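Local coordinates for protein putative platelet activating factor (Streptococcus pneumoniae, PDB 2HSJ) that is of unknown function but probably hydrolyses ester bonds, as the related GDSL-like lipases and acylhydrolases of the SGNH clan do, at residues Thr22-Leu27 / Asp78-Gly83; Glu18-Lys23 / Arg63-Tyr68; Gly94-Gly99 / Tyr146-Glu151; Leu129-Pro134 / Val173-Cys178. All coordinates share one frame; numbering follows the deposited sequence.

Contact 1: Thr22-Leu27 / Asp78-Gly83; sequences TKYRHL and DAHLYG
R25 and D78 form a side-on salt bridge in which two guanidinium nitrogens each take one carboxylate oxygen. R25 NE donates to D78 OD2 at 2.8 Å, and R25 NH2 reaches D78 OD1 at 3.0 Å along a nearly straight line, 177° at the hydrogen. Both oxygens are approached on their syn side, though somewhat out of the carboxylate plane, and the two flat groups are tilted only 20° from one another. Arginine suits the place because its chain, extended from CG to NE, spans the distance from the helix; its NH2 also bonds N76 OD1, so this nitrogen serves two acceptors. A79, with only a methyl, sits under the arginine stem: A79 CB lies 3.8 Å from R25 CG and also covers one face of the guanidinium near its rim. Helix 3-30 is thereby fastened to the connection between helix 70-75 and strand 88-92, on the flank of the parallel five-stranded sheet that forms the centre of the SGNH hydrolase fold. On the buried side Y24 takes over. Its CB packs 3.3 Å from A79 O, a carbonyl satisfied by N28 ND2 one helical turn further on. The Y24 ring turns its edge toward the face of H80, an offset edge-to-face pair with planes at 75° and centroids 6.0 Å apart. Neither polar side chain is left wanting in this buried setting: Y24 OH bonds G64 O, while H80 uses both ring nitrogens, ND1 with R63 O and NE2 with Y68 OH. R63 adds a cation-pi contact to the Y24 ring.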
loop_
_atom_site.group_PDB
_atom_site.type_symbol
_atom_site.label_atom_id
_atom_site.label_comp_id
_atom_site.label_asym_id
_atom_site.label_seq_id
_atom_site.Cartn_x
_atom_site.Cartn_y
_atom_site.Cartn_z
ATOM N N THR D 22 22.745 9.468 3.473
ATOM C CA THR D 22 21.969 10.510 4.120
ATOM C C THR D 22 20.515 10.501 3.613
ATOM O O THR D 22 19.551 10.592 4.388
ATOM C CB THR D 22 22.634 11.870 3.879
ATOM O OG1 THR D 22 23.906 11.881 4.563
ATOM C CG2 THR D 22 21.733 13.018 4.387
ATOM N N LYS D 23 20.384 10.359 2.306
ATOM C CA LYS D 23 19.080 10.278 1.651
ATOM C C LYS D 23 18.281 9.111 2.239
ATOM O O LYS D 23 17.123 9.278 2.655
ATOM C CB LYS D 23 19.298 10.070 0.155
ATOM C CG LYS D 23 18.011 10.071 -0.691
ATOM C CD LYS D 23 18.240 9.695 -2.130
ATOM C CE LYS D 23 17.012 10.015 -2.997
ATOM N NZ LYS D 23 17.185 9.504 -4.418
ATOM N N TYR D 24 18.896 7.931 2.300
ATOM C CA TYR D 24 18.197 6.776 2.830
ATOM C C TYR D 24 17.829 6.941 4.302
ATOM O O TYR D 24 16.736 6.562 4.711
ATOM C CB TYR D 24 19.094 5.571 2.686
ATOM C CG TYR D 24 19.218 5.021 1.272
ATOM C CD1 TYR D 24 18.370 5.452 0.226
ATOM C CD2 TYR D 24 20.171 4.048 0.978
ATOM C CE1 TYR D 24 18.481 4.900 -1.080
ATOM C CE2 TYR D 24 20.292 3.510 -0.298
ATOM C CZ TYR D 24 19.446 3.915 -1.318
ATOM O OH TYR D 24 19.570 3.362 -2.589
ATOM N N ARG D 25 18.717 7.520 5.097
ATOM C CA ARG D 25 18.405 7.668 6.514
ATOM C C ARG D 25 17.160 8.522 6.715
ATOM O O ARG D 25 16.326 8.231 7.583
ATOM C CB ARG D 25 19.608 8.195 7.306
ATOM C CG ARG D 25 20.637 7.122 7.515
ATOM C CD ARG D 25 21.823 7.656 8.314
ATOM N NE ARG D 25 22.757 6.546 8.535
ATOM C CZ ARG D 25 23.991 6.470 8.051
ATOM N NH1 ARG D 25 24.511 7.479 7.351
ATOM N NH2 ARG D 25 24.722 5.390 8.309
ATOM N N HIS D 26 17.011 9.562 5.901
ATOM C CA HIS D 26 15.834 10.408 6.041
ATOM C C HIS D 26 14.588 9.713 5.467
ATOM O O HIS D 26 13.515 9.747 6.071
ATOM C CB HIS D 26 16.046 11.757 5.362
ATOM C CG HIS D 26 15.037 12.803 5.760
ATOM N ND1 HIS D 26 15.279 14.144 5.572
ATOM C CD2 HIS D 26 13.825 12.730 6.379
ATOM C CE1 HIS D 26 14.238 14.855 5.979
ATOM N NE2 HIS D 26 13.340 14.021 6.477
ATOM N N LEU D 27 14.727 9.039 4.313
ATOM C CA LEU D 27 13.577 8.323 3.784
ATOM C C LEU D 27 13.092 7.231 4.716
ATOM O O LEU D 27 11.879 6.932 4.776
ATOM C CB LEU D 27 13.911 7.694 2.430
ATOM C CG LEU D 27 13.898 8.637 1.247
ATOM C CD1 LEU D 27 14.402 7.834 0.024
ATOM C CD2 LEU D 27 12.510 9.215 0.995
ATOM N N ASP D 78 22.368 0.668 9.261
ATOM C CA ASP D 78 21.142 1.362 9.649
ATOM C C ASP D 78 20.498 2.134 8.510
ATOM O O ASP D 78 19.283 2.369 8.521
ATOM C CB ASP D 78 21.443 2.366 10.783
ATOM C CG ASP D 78 22.352 3.508 10.346
ATOM O OD1 ASP D 78 23.514 3.273 9.982
ATOM O OD2 ASP D 78 21.906 4.674 10.422
ATOM N N ALA D 79 21.307 2.584 7.560
ATOM C CA ALA D 79 20.743 3.343 6.438
ATOM C C ALA D 79 19.862 2.455 5.534
ATOM O O ALA D 79 19.097 2.968 4.702
ATOM C CB ALA D 79 21.866 4.007 5.619
ATOM N N HIS D 80 19.999 1.137 5.693
ATOM C CA HIS D 80 19.439 0.212 4.697
ATOM C C HIS D 80 18.240 -0.524 5.202
ATOM O O HIS D 80 17.673 -1.327 4.463
ATOM C CB HIS D 80 20.516 -0.767 4.240
ATOM C CG HIS D 80 21.693 -0.069 3.645
ATOM N ND1 HIS D 80 21.816 0.167 2.291
ATOM C CD2 HIS D 80 22.775 0.497 4.227
ATOM C CE1 HIS D 80 22.938 0.826 2.062
ATOM N NE2 HIS D 80 23.523 1.074 3.222
ATOM N N LEU D 81 17.827 -0.236 6.447
ATOM C CA LEU D 81 16.753 -1.012 7.095
ATOM C C LEU D 81 15.669 -0.109 7.667
ATOM O O LEU D 81 15.966 0.792 8.479
ATOM C CB LEU D 81 17.330 -1.867 8.220
ATOM C CG LEU D 81 18.379 -2.929 7.839
ATOM C CD1 LEU D 81 19.042 -3.522 9.091
ATOM C CD2 LEU D 81 17.741 -4.029 7.022
ATOM N N TYR D 82 14.418 -0.353 7.253
ATOM C CA TYR D 82 13.260 0.240 7.918
ATOM C C TYR D 82 12.037 -0.595 7.612
ATOM O O TYR D 82 12.085 -1.481 6.730
ATOM C CB TYR D 82 13.032 1.687 7.508
ATOM C CG TYR D 82 12.344 1.907 6.176
ATOM C CD1 TYR D 82 10.986 2.234 6.110
ATOM C CD2 TYR D 82 13.065 1.829 4.973
ATOM C CE1 TYR D 82 10.347 2.495 4.908
ATOM C CE2 TYR D 82 12.423 2.060 3.747
ATOM C CZ TYR D 82 11.053 2.379 3.713
ATOM O OH TYR D 82 10.401 2.654 2.518
ATOM N N GLY D 83 10.969 -0.319 8.352
ATOM C CA GLY D 83 9.679 -0.926 8.108
ATOM C C GLY D 83 9.172 -1.737 9.269
ATOM O O GLY D 83 9.952 -2.277 10.063
#

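Contact 2: Glu18-Lys23 / Arg63-Tyr68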
loop_
_atom_site.group_PDB
_atom_site.type_symbol
_atom_site.label_atom_id
_atom_site.label_comp_id
_atom_site.label_asym_id
_atom_site.label_seq_id
_atom_site.Cartn_x
_atom_site.Cartn_y
_atom_site.Cartn_z
ATOM N N GLU D 18 28.109 8.753 0.621
ATOM C CA GLU D 18 27.677 9.472 1.805
ATOM C C GLU D 18 26.361 10.233 1.551
ATOM O O GLU D 18 25.460 10.212 2.402
ATOM C CB GLU D 18 28.772 10.454 2.238
ATOM C CG GLU D 18 28.415 11.301 3.443
ATOM C CD GLU D 18 29.479 12.338 3.771
ATOM O OE1 GLU D 18 30.693 12.035 3.578
ATOM O OE2 GLU D 18 29.104 13.455 4.213
ATOM N N LYS D 19 26.230 10.846 0.374
ATOM C CA LYS D 19 24.973 11.525 0.015
ATOM C C LYS D 19 23.801 10.540 -0.038
ATOM O O LYS D 19 22.692 10.863 0.383
ATOM C CB LYS D 19 25.104 12.243 -1.325
ATOM C CG LYS D 19 25.929 13.514 -1.230
ATOM C CD LYS D 19 26.457 13.988 -2.602
ATOM C CE LYS D 19 25.350 14.192 -3.635
ATOM N NZ LYS D 19 25.898 14.649 -4.968
ATOM N N ILE D 20 24.045 9.356 -0.595
ATOM C CA ILE D 20 22.957 8.382 -0.684
ATOM C C ILE D 20 22.612 7.823 0.691
ATOM O O ILE D 20 21.437 7.652 1.006
ATOM C CB ILE D 20 23.255 7.265 -1.695
ATOM C CG1 ILE D 20 23.383 7.883 -3.089
ATOM C CG2 ILE D 20 22.158 6.204 -1.642
ATOM C CD1 ILE D 20 24.099 6.988 -4.118
ATOM N N GLN D 21 23.627 7.600 1.530
ATOM C CA GLN D 21 23.334 7.168 2.895
ATOM C C GLN D 21 22.455 8.182 3.662
ATOM O O GLN D 21 21.517 7.808 4.382
ATOM C CB GLN D 21 24.655 6.919 3.621
ATOM C CG GLN D 21 25.368 5.704 3.106
ATOM C CD GLN D 21 26.823 5.620 3.510
ATOM O OE1 GLN D 21 27.446 6.633 3.849
ATOM N NE2 GLN D 21 27.388 4.406 3.433
ATOM N N THR D 22 22.745 9.468 3.473
ATOM C CA THR D 22 21.969 10.510 4.120
ATOM C C THR D 22 20.515 10.501 3.613
ATOM O O THR D 22 19.551 10.592 4.388
ATOM C CB THR D 22 22.634 11.870 3.879
ATOM O OG1 THR D 22 23.906 11.881 4.563
ATOM C CG2 THR D 22 21.733 13.018 4.387
ATOM N N LYS D 23 20.384 10.359 2.306
ATOM C CA LYS D 23 19.080 10.278 1.651
ATOM C C LYS D 23 18.281 9.111 2.239
ATOM O O LYS D 23 17.123 9.278 2.655
ATOM C CB LYS D 23 19.298 10.070 0.155
ATOM C CG LYS D 23 18.011 10.071 -0.691
ATOM C CD LYS D 23 18.240 9.695 -2.130
ATOM C CE LYS D 23 17.012 10.015 -2.997
ATOM N NZ LYS D 23 17.185 9.504 -4.418
ATOM N N ARG D 63 17.529 -0.235 -1.494
ATOM C CA ARG D 63 18.520 0.346 -0.599
ATOM C C ARG D 63 19.926 -0.068 -1.076
ATOM O O ARG D 63 20.800 -0.378 -0.274
ATOM C CB ARG D 63 18.256 -0.080 0.869
ATOM C CG ARG D 63 17.068 0.676 1.535
ATOM C CD ARG D 63 17.436 2.136 1.734
ATOM N NE ARG D 63 16.424 2.957 2.411
ATOM C CZ ARG D 63 15.423 3.563 1.759
ATOM N NH1 ARG D 63 15.271 3.409 0.436
ATOM N NH2 ARG D 63 14.545 4.327 2.442
ATOM N N GLY D 64 20.145 0.017 -2.385
ATOM C CA GLY D 64 21.489 -0.248 -2.929
ATOM C C GLY D 64 22.309 1.027 -3.059
ATOM O O GLY D 64 21.762 2.140 -3.163
ATOM N N ILE D 65 23.630 0.869 -3.064
ATOM C CA ILE D 65 24.546 1.998 -3.232
ATOM C C ILE D 65 25.726 1.593 -4.103
ATOM O O ILE D 65 26.419 0.594 -3.821
ATOM C CB ILE D 65 25.081 2.534 -1.879
ATOM C CG1 ILE D 65 23.919 2.941 -0.977
ATOM C CG2 ILE D 65 26.074 3.695 -2.110
ATOM C CD1 ILE D 65 24.283 3.707 0.284
ATOM N N ARG D 66 25.969 2.378 -5.149
ATOM C CA ARG D 66 27.086 2.111 -6.052
ATOM C C ARG D 66 28.398 1.987 -5.294
ATOM O O ARG D 66 28.634 2.665 -4.293
ATOM C CB ARG D 66 27.206 3.234 -7.076
ATOM C CG ARG D 66 27.656 4.577 -6.414
ATOM C CD ARG D 66 27.352 5.779 -7.218
ATOM N NE ARG D 66 25.924 6.046 -7.258
ATOM C CZ ARG D 66 25.425 7.144 -7.797
ATOM N NH1 ARG D 66 26.257 8.065 -8.286
ATOM N NH2 ARG D 66 24.121 7.329 -7.837
ATOM N N GLY D 67 29.228 1.068 -5.769
ATOM C CA GLY D 67 30.558 0.884 -5.236
ATOM C C GLY D 67 30.619 0.232 -3.860
ATOM O O GLY D 67 31.707 0.158 -3.261
ATOM N N TYR D 68 29.488 -0.271 -3.348
ATOM C CA TYR D 68 29.477 -0.730 -1.946
ATOM C C TYR D 68 30.245 -2.036 -1.809
ATOM O O TYR D 68 30.320 -2.826 -2.745
ATOM C CB TYR D 68 28.056 -0.987 -1.484
ATOM C CG TYR D 68 27.609 -0.220 -0.251
ATOM C CD1 TYR D 68 28.108 1.061 0.047
ATOM C CD2 TYR D 68 26.607 -0.754 0.583
ATOM C CE1 TYR D 68 27.616 1.775 1.171
ATOM C CE2 TYR D 68 26.119 -0.051 1.667
ATOM C CZ TYR D 68 26.609 1.191 1.944
ATOM O OH TYR D 68 26.127 1.873 3.018
#
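I20 and I65 make the apolar heart of this contact, their branched chains, suited to a close helix-strand fit, sliding past one another in opposite directions. I20 CG2, anti to its backbone N, lies 3.8 Å from I65 CG1, and I65 CD1 continues to Q21, whose CG it meets at 3.6 Å, the side chains crossing at about a right angle. An aliphatic group also packs on a charged one: I20 CD1 rests over one face of the R66 guanidinium, 3.7 Å from R66 NH2, which keeps a salt bridge to E46. The single hydrogen bond between the segments runs from Q21 NE2 to Y68 OH at 2.9 Å, 163° at the hydrogen; glutamine is long enough for this reach. The phenol oxygen lies in the glutamine's amide plane, and the amide comes to the ring's edge. The same hydroxyl is bonded to H80 NE2, so two groups grip it. I65 to Y68 form a type II beta turn, with G67 at the third position, where positive phi favours glycine. Helix 3-30 lies against the end of outermost strand 60-64 and the turn that follows it, with helix 43-46 reaching the contact through E46, which also touches I20.

Contact 3: Gly94-Gly99 / Tyr146-Glu151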
loop_
_atom_site.group_PDB
_atom_site.type_symbol
_atom_site.label_atom_id
_atom_site.label_comp_id
_atom_site.label_asym_id
_atom_site.label_seq_id
_atom_site.Cartn_x
_atom_site.Cartn_y
_atom_site.Cartn_z
ATOM N N GLY D 94 29.538 -8.022 -2.712
ATOM C CA GLY D 94 30.793 -8.745 -2.665
ATOM C C GLY D 94 31.630 -8.550 -3.904
ATOM O O GLY D 94 32.849 -8.690 -3.810
ATOM N N THR D 95 31.027 -8.226 -5.054
ATOM C CA THR D 95 31.841 -8.095 -6.279
ATOM C C THR D 95 32.897 -7.011 -6.121
ATOM O O THR D 95 33.967 -7.112 -6.710
ATOM C CB THR D 95 31.010 -7.932 -7.577
ATOM O OG1 THR D 95 31.836 -8.250 -8.720
ATOM C CG2 THR D 95 30.430 -6.520 -7.724
ATOM N N ASN D 96 32.589 -5.994 -5.318
ATOM C CA ASN D 96 33.532 -4.901 -5.122
ATOM C C ASN D 96 34.575 -5.243 -4.081
ATOM O O ASN D 96 35.713 -4.750 -4.165
ATOM C CB ASN D 96 32.812 -3.586 -4.845
ATOM C CG ASN D 96 31.943 -3.172 -6.015
ATOM O OD1 ASN D 96 32.285 -3.418 -7.171
ATOM N ND2 ASN D 96 30.779 -2.608 -5.723
ATOM N N ASP D 97 34.236 -6.135 -3.155
ATOM C CA ASP D 97 35.253 -6.694 -2.257
ATOM C C ASP D 97 36.277 -7.470 -3.093
ATOM O O ASP D 97 37.475 -7.305 -2.919
ATOM C CB ASP D 97 34.604 -7.631 -1.234
ATOM C CG ASP D 97 33.698 -6.910 -0.260
ATOM O OD1 ASP D 97 34.081 -6.807 0.940
ATOM O OD2 ASP D 97 32.601 -6.467 -0.691
ATOM N N ILE D 98 35.801 -8.302 -4.020
ATOM C CA ILE D 98 36.707 -9.013 -4.928
ATOM C C ILE D 98 37.546 -8.021 -5.757
ATOM O O ILE D 98 38.757 -8.181 -5.891
ATOM C CB ILE D 98 35.942 -9.995 -5.846
ATOM C CG1 ILE D 98 35.343 -11.133 -5.009
ATOM C CG2 ILE D 98 36.910 -10.521 -6.971
ATOM C CD1 ILE D 98 34.461 -12.069 -5.813
ATOM N N GLY D 99 36.903 -6.993 -6.297
ATOM C CA GLY D 99 37.617 -6.012 -7.141
ATOM C C GLY D 99 38.657 -5.174 -6.397
ATOM O O GLY D 99 39.555 -4.575 -7.038
ATOM N N TYR D 146 38.255 -5.619 -14.349
ATOM C CA TYR D 146 39.447 -5.456 -13.524
ATOM C C TYR D 146 39.915 -6.822 -13.005
ATOM O O TYR D 146 39.950 -7.805 -13.760
ATOM C CB TYR D 146 39.155 -4.446 -12.401
ATOM C CG TYR D 146 40.378 -3.920 -11.694
ATOM C CD1 TYR D 146 41.483 -3.489 -12.414
ATOM C CD2 TYR D 146 40.404 -3.825 -10.306
ATOM C CE1 TYR D 146 42.629 -3.007 -11.756
ATOM C CE2 TYR D 146 41.524 -3.349 -9.640
ATOM C CZ TYR D 146 42.631 -2.938 -10.370
ATOM O OH TYR D 146 43.736 -2.463 -9.705
ATOM N N ILE D 147 40.283 -6.918 -11.742
ATOM C CA ILE D 147 40.859 -8.172 -11.246
ATOM C C ILE D 147 39.822 -9.272 -10.897
ATOM O O ILE D 147 40.183 -10.347 -10.423
ATOM C CB ILE D 147 41.808 -7.927 -10.042
ATOM C CG1 ILE D 147 41.019 -7.401 -8.830
ATOM C CG2 ILE D 147 42.981 -6.995 -10.451
ATOM C CD1 ILE D 147 41.885 -7.266 -7.543
ATOM N N ARG D 148 38.540 -9.004 -11.120
ATOM C CA ARG D 148 37.532 -10.035 -10.887
ATOM C C ARG D 148 37.712 -11.158 -11.902
ATOM O O ARG D 148 38.119 -10.920 -13.055
ATOM C CB ARG D 148 36.140 -9.441 -11.043
ATOM C CG ARG D 148 35.825 -8.307 -10.101
ATOM C CD ARG D 148 34.497 -7.646 -10.507
ATOM N NE ARG D 148 34.206 -6.487 -9.666
ATOM C CZ ARG D 148 34.819 -5.315 -9.774
ATOM N NH1 ARG D 148 35.787 -5.121 -10.679
ATOM N NH2 ARG D 148 34.486 -4.323 -8.970
ATOM N N SER D 149 37.405 -12.383 -11.475
ATOM C CA SER D 149 37.384 -13.540 -12.381
ATOM C C SER D 149 36.260 -14.429 -11.924
ATOM O O SER D 149 35.861 -14.371 -10.759
ATOM C CB SER D 149 38.694 -14.320 -12.341
ATOM O OG SER D 149 38.818 -15.068 -11.144
ATOM N N ASN D 150 35.735 -15.237 -12.842
ATOM C CA ASN D 150 34.648 -16.129 -12.492
ATOM C C ASN D 150 35.083 -17.266 -11.572
ATOM O O ASN D 150 34.259 -17.789 -10.818
ATOM C CB ASN D 150 33.917 -16.616 -13.751
ATOM C CG ASN D 150 33.138 -15.497 -14.433
ATOM O OD1 ASN D 150 32.325 -14.829 -13.786
ATOM N ND2 ASN D 150 33.406 -15.264 -15.730
ATOM N N GLU D 151 36.369 -17.623 -11.599
ATOM C CA GLU D 151 36.879 -18.620 -10.636
ATOM C C GLU D 151 36.857 -18.064 -9.206
ATOM O O GLU D 151 36.436 -18.765 -8.282
ATOM C CB GLU D 151 38.271 -19.131 -11.015
ATOM C CG GLU D 151 38.390 -19.597 -12.474
ATOM C CD GLU D 151 38.889 -18.484 -13.403
ATOM O OE1 GLU D 151 40.104 -18.510 -13.688
ATOM O OE2 GLU D 151 38.105 -17.578 -13.828
#
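G99 and R148 bring the two backbones closest, their CA atoms 5.5 Å apart, where short helix 95-99 meets the loop leading from helix 142-145 into helix 150-164. The first segment starts with G-T-N-D, the sequence block of SGNH hydrolases whose asparagine in relatives contributes to the oxyanion hole. G94, with its positive phi, takes the N-cap position, and S149 caps the other helix through its OG to K152 N. R148 carries the contact. Its chain is extended from CG to NE: CG packs 4.0 Å from I98 CG2, and NE then reaches T95 O at 3.0 Å and T95 OG1 at 3.1 Å, both weak bonds for want of straightness. The firmer bond runs from R148 NH2 to N96 OD1, 3.0 Å with 142° at the hydrogen. It lies in the carbonyl plane of the asparagine, although amide and guanidinium planes stand 89° apart. With N96 ND2 also bonded, to Y68 O, both ends of the amide are engaged, which would fix its rotation. R148 NH1 turns to V145 O, so each guanidinium nitrogen has an acceptor. Glycine suits position 99: its CA lies 3.9 Å over the centre of the guanidinium plane, and a CB would run into R148 NH2. On the outer side, I147 CD1 packs 3.6 Å from G99 O, and the Y146 ring brings its edge to the same oxygen, with CD2 3.5 Å away.

Contact 4: Leu129-Pro134 / Val173-Cys178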
loop_
_atom_site.group_PDB
_atom_site.type_symbol
_atom_site.label_atom_id
_atom_site.label_comp_id
_atom_site.label_asym_id
_atom_site.label_seq_id
_atom_site.Cartn_x
_atom_site.Cartn_y
_atom_site.Cartn_z
ATOM N N LEU D 129 20.474 -14.442 0.428
ATOM C CA LEU D 129 21.849 -14.029 0.131
ATOM C C LEU D 129 22.186 -14.494 -1.291
ATOM O O LEU D 129 22.356 -15.702 -1.551
ATOM C CB LEU D 129 22.820 -14.651 1.148
ATOM C CG LEU D 129 24.328 -14.405 0.979
ATOM C CD1 LEU D 129 24.677 -12.886 1.055
ATOM C CD2 LEU D 129 25.092 -15.220 2.041
ATOM N N LEU D 130 22.262 -13.529 -2.202
ATOM C CA LEU D 130 22.440 -13.881 -3.600
ATOM C C LEU D 130 23.874 -14.289 -3.864
ATOM O O LEU D 130 24.814 -13.707 -3.323
ATOM C CB LEU D 130 22.071 -12.700 -4.518
ATOM C CG LEU D 130 20.589 -12.655 -4.890
ATOM C CD1 LEU D 130 19.636 -12.513 -3.683
ATOM C CD2 LEU D 130 20.424 -11.498 -5.882
ATOM N N SER D 131 24.048 -15.240 -4.772
ATOM C CA SER D 131 25.372 -15.461 -5.326
ATOM C C SER D 131 25.881 -14.160 -5.955
ATOM O O SER D 131 25.128 -13.471 -6.645
ATOM C CB SER D 131 25.272 -16.545 -6.397
ATOM O OG SER D 131 24.404 -16.126 -7.424
ATOM N N ILE D 132 27.161 -13.846 -5.765
ATOM C CA ILE D 132 27.803 -12.807 -6.569
ATOM C C ILE D 132 27.672 -13.180 -8.051
ATOM O O ILE D 132 27.861 -14.329 -8.445
ATOM C CB ILE D 132 29.286 -12.665 -6.167
ATOM C CG1 ILE D 132 29.398 -12.297 -4.679
ATOM C CG2 ILE D 132 30.025 -11.698 -7.097
ATOM C CD1 ILE D 132 30.818 -12.430 -4.095
ATOM N N LEU D 133 27.351 -12.192 -8.885
ATOM C CA LEU D 133 27.074 -12.487 -10.284
ATOM C C LEU D 133 28.366 -12.706 -11.082
ATOM O O LEU D 133 29.427 -12.212 -10.689
ATOM C CB LEU D 133 26.258 -11.358 -10.915
ATOM C CG LEU D 133 25.037 -10.866 -10.140
ATOM C CD1 LEU D 133 24.251 -9.864 -10.986
ATOM C CD2 LEU D 133 24.168 -12.021 -9.774
ATOM N N PRO D 134 28.287 -13.417 -12.226
ATOM C CA PRO D 134 29.473 -13.601 -13.089
ATOM C C PRO D 134 29.857 -12.293 -13.783
ATOM O O PRO D 134 29.041 -11.357 -13.878
ATOM C CB PRO D 134 29.020 -14.626 -14.138
ATOM C CG PRO D 134 27.503 -14.460 -14.168
ATOM C CD PRO D 134 27.066 -14.026 -12.794
ATOM N N VAL D 173 20.893 -17.893 -2.654
ATOM C CA VAL D 173 20.112 -17.820 -3.883
ATOM C C VAL D 173 21.073 -17.947 -5.067
ATOM O O VAL D 173 21.756 -17.003 -5.413
ATOM C CB VAL D 173 19.254 -16.509 -3.978
ATOM C CG1 VAL D 173 18.410 -16.521 -5.257
ATOM C CG2 VAL D 173 18.358 -16.328 -2.733
ATOM N N PRO D 174 21.135 -19.141 -5.691
ATOM C CA PRO D 174 22.096 -19.378 -6.771
ATOM C C PRO D 174 21.583 -18.790 -8.072
ATOM O O PRO D 174 20.731 -19.382 -8.741
ATOM C CB PRO D 174 22.183 -20.914 -6.819
ATOM C CG PRO D 174 20.840 -21.380 -6.327
ATOM C CD PRO D 174 20.303 -20.333 -5.404
ATOM N N VAL D 175 22.019 -17.572 -8.378
ATOM C CA VAL D 175 21.618 -16.919 -9.632
ATOM C C VAL D 175 22.782 -16.826 -10.631
ATOM O O VAL D 175 22.568 -16.507 -11.796
ATOM C CB VAL D 175 20.994 -15.512 -9.419
ATOM C CG1 VAL D 175 19.664 -15.609 -8.706
ATOM C CG2 VAL D 175 21.906 -14.586 -8.659
ATOM N N PHE D 176 24.011 -17.088 -10.161
ATOM C CA PHE D 176 25.200 -17.050 -11.008
ATOM C C PHE D 176 24.981 -17.814 -12.315
ATOM O O PHE D 176 25.149 -17.256 -13.407
ATOM C CB PHE D 176 26.393 -17.614 -10.223
ATOM C CG PHE D 176 27.679 -17.675 -10.995
ATOM C CD1 PHE D 176 28.657 -16.705 -10.802
ATOM C CD2 PHE D 176 27.923 -18.712 -11.901
ATOM C CE1 PHE D 176 29.857 -16.761 -11.504
ATOM C CE2 PHE D 176 29.127 -18.772 -12.612
ATOM C CZ PHE D 176 30.090 -17.791 -12.418
ATOM N N ASP D 177 24.560 -19.071 -12.209
ATOM C CA ASP D 177 24.481 -19.919 -13.398
ATOM C C ASP D 177 23.420 -19.427 -14.391
ATOM O O ASP D 177 23.564 -19.624 -15.613
ATOM C CB ASP D 177 24.239 -21.377 -13.006
ATOM C CG ASP D 177 25.444 -22.016 -12.290
ATOM O OD1 ASP D 177 26.600 -21.587 -12.508
ATOM O OD2 ASP D 177 25.237 -22.995 -11.534
ATOM N N CYS D 178 22.381 -18.763 -13.883
ATOM C CA CYS D 178 21.323 -18.203 -14.743
ATOM C C CYS D 178 21.798 -17.102 -15.673
ATOM O O CYS D 178 21.158 -16.829 -16.689
ATOM C CB CYS D 178 20.153 -17.668 -13.921
ATOM S SG CYS D 178 19.237 -19.003 -13.081
#
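L130 and V173 pair as a parallel beta bridge, with V173 N bonded to L129 O at 2.9 Å and S131 N to V173 O at 3.0 Å. Their side chains lie side by side, L130 CD1 4.0 Å from V173 CB, on the sheet face where L209 of helix 199-209 packs against V173. Beyond the bridge the strands end, and S131 takes up the connection: its OG, held between the backbone N and carbonyl carbon (chi1 61°), accepts from V175 N and F176 N, each at 2.9 Å. Serine fits here, since one short hydroxyl satisfies two buried amides where the strand gives way to a helix. F176 can be followed outward. Its CB lies beside S131 OG; CG is set anti to the backbone N and comes near P134 CD; CD1 meets I132 O at 3.4 Å, the carbonyl lying at the ring's edge. CE1 touches P134 CB at 3.5 Å and CZ is next to the same atom, which makes a CH-pi contact over the face, 4.0 Å from the ring centroid. Proline suits it, its puckered ring presenting aliphatic C-H groups. L133 CD2 adds a contact of 3.6 Å to V175 CG2. The contact lies at the C-terminal ends of two neighbouring parallel strands of a beta-alpha-beta crossover, strand 126-130, helix 150-164 and strand 170-173, at one border of the SGNH hydrolase sheet.

From the N terminus, helix 3-30 starts two loops: contact 2 closes on residues 63-68 and contact 1 on 78-83, and the two share T22 and K23, so they form one continuous interface, centres 10 Å apart, between this helix and the outermost strand 60-64 with the loop beyond helix 70-75. Later, contact 3 closes the loop from 94-99 to 146-151 and contact 4 that from 129-134 to 173-178; the two cross, and N150 packs on P134 where they touch. Contacts 2 and 3 meet through Y68 and N96, tying the turn after strand 60-64 to helix 95-99. Contact 4 lies on the opposite side of the chain's centre from contacts 1 and 2, at the other border of the sheet.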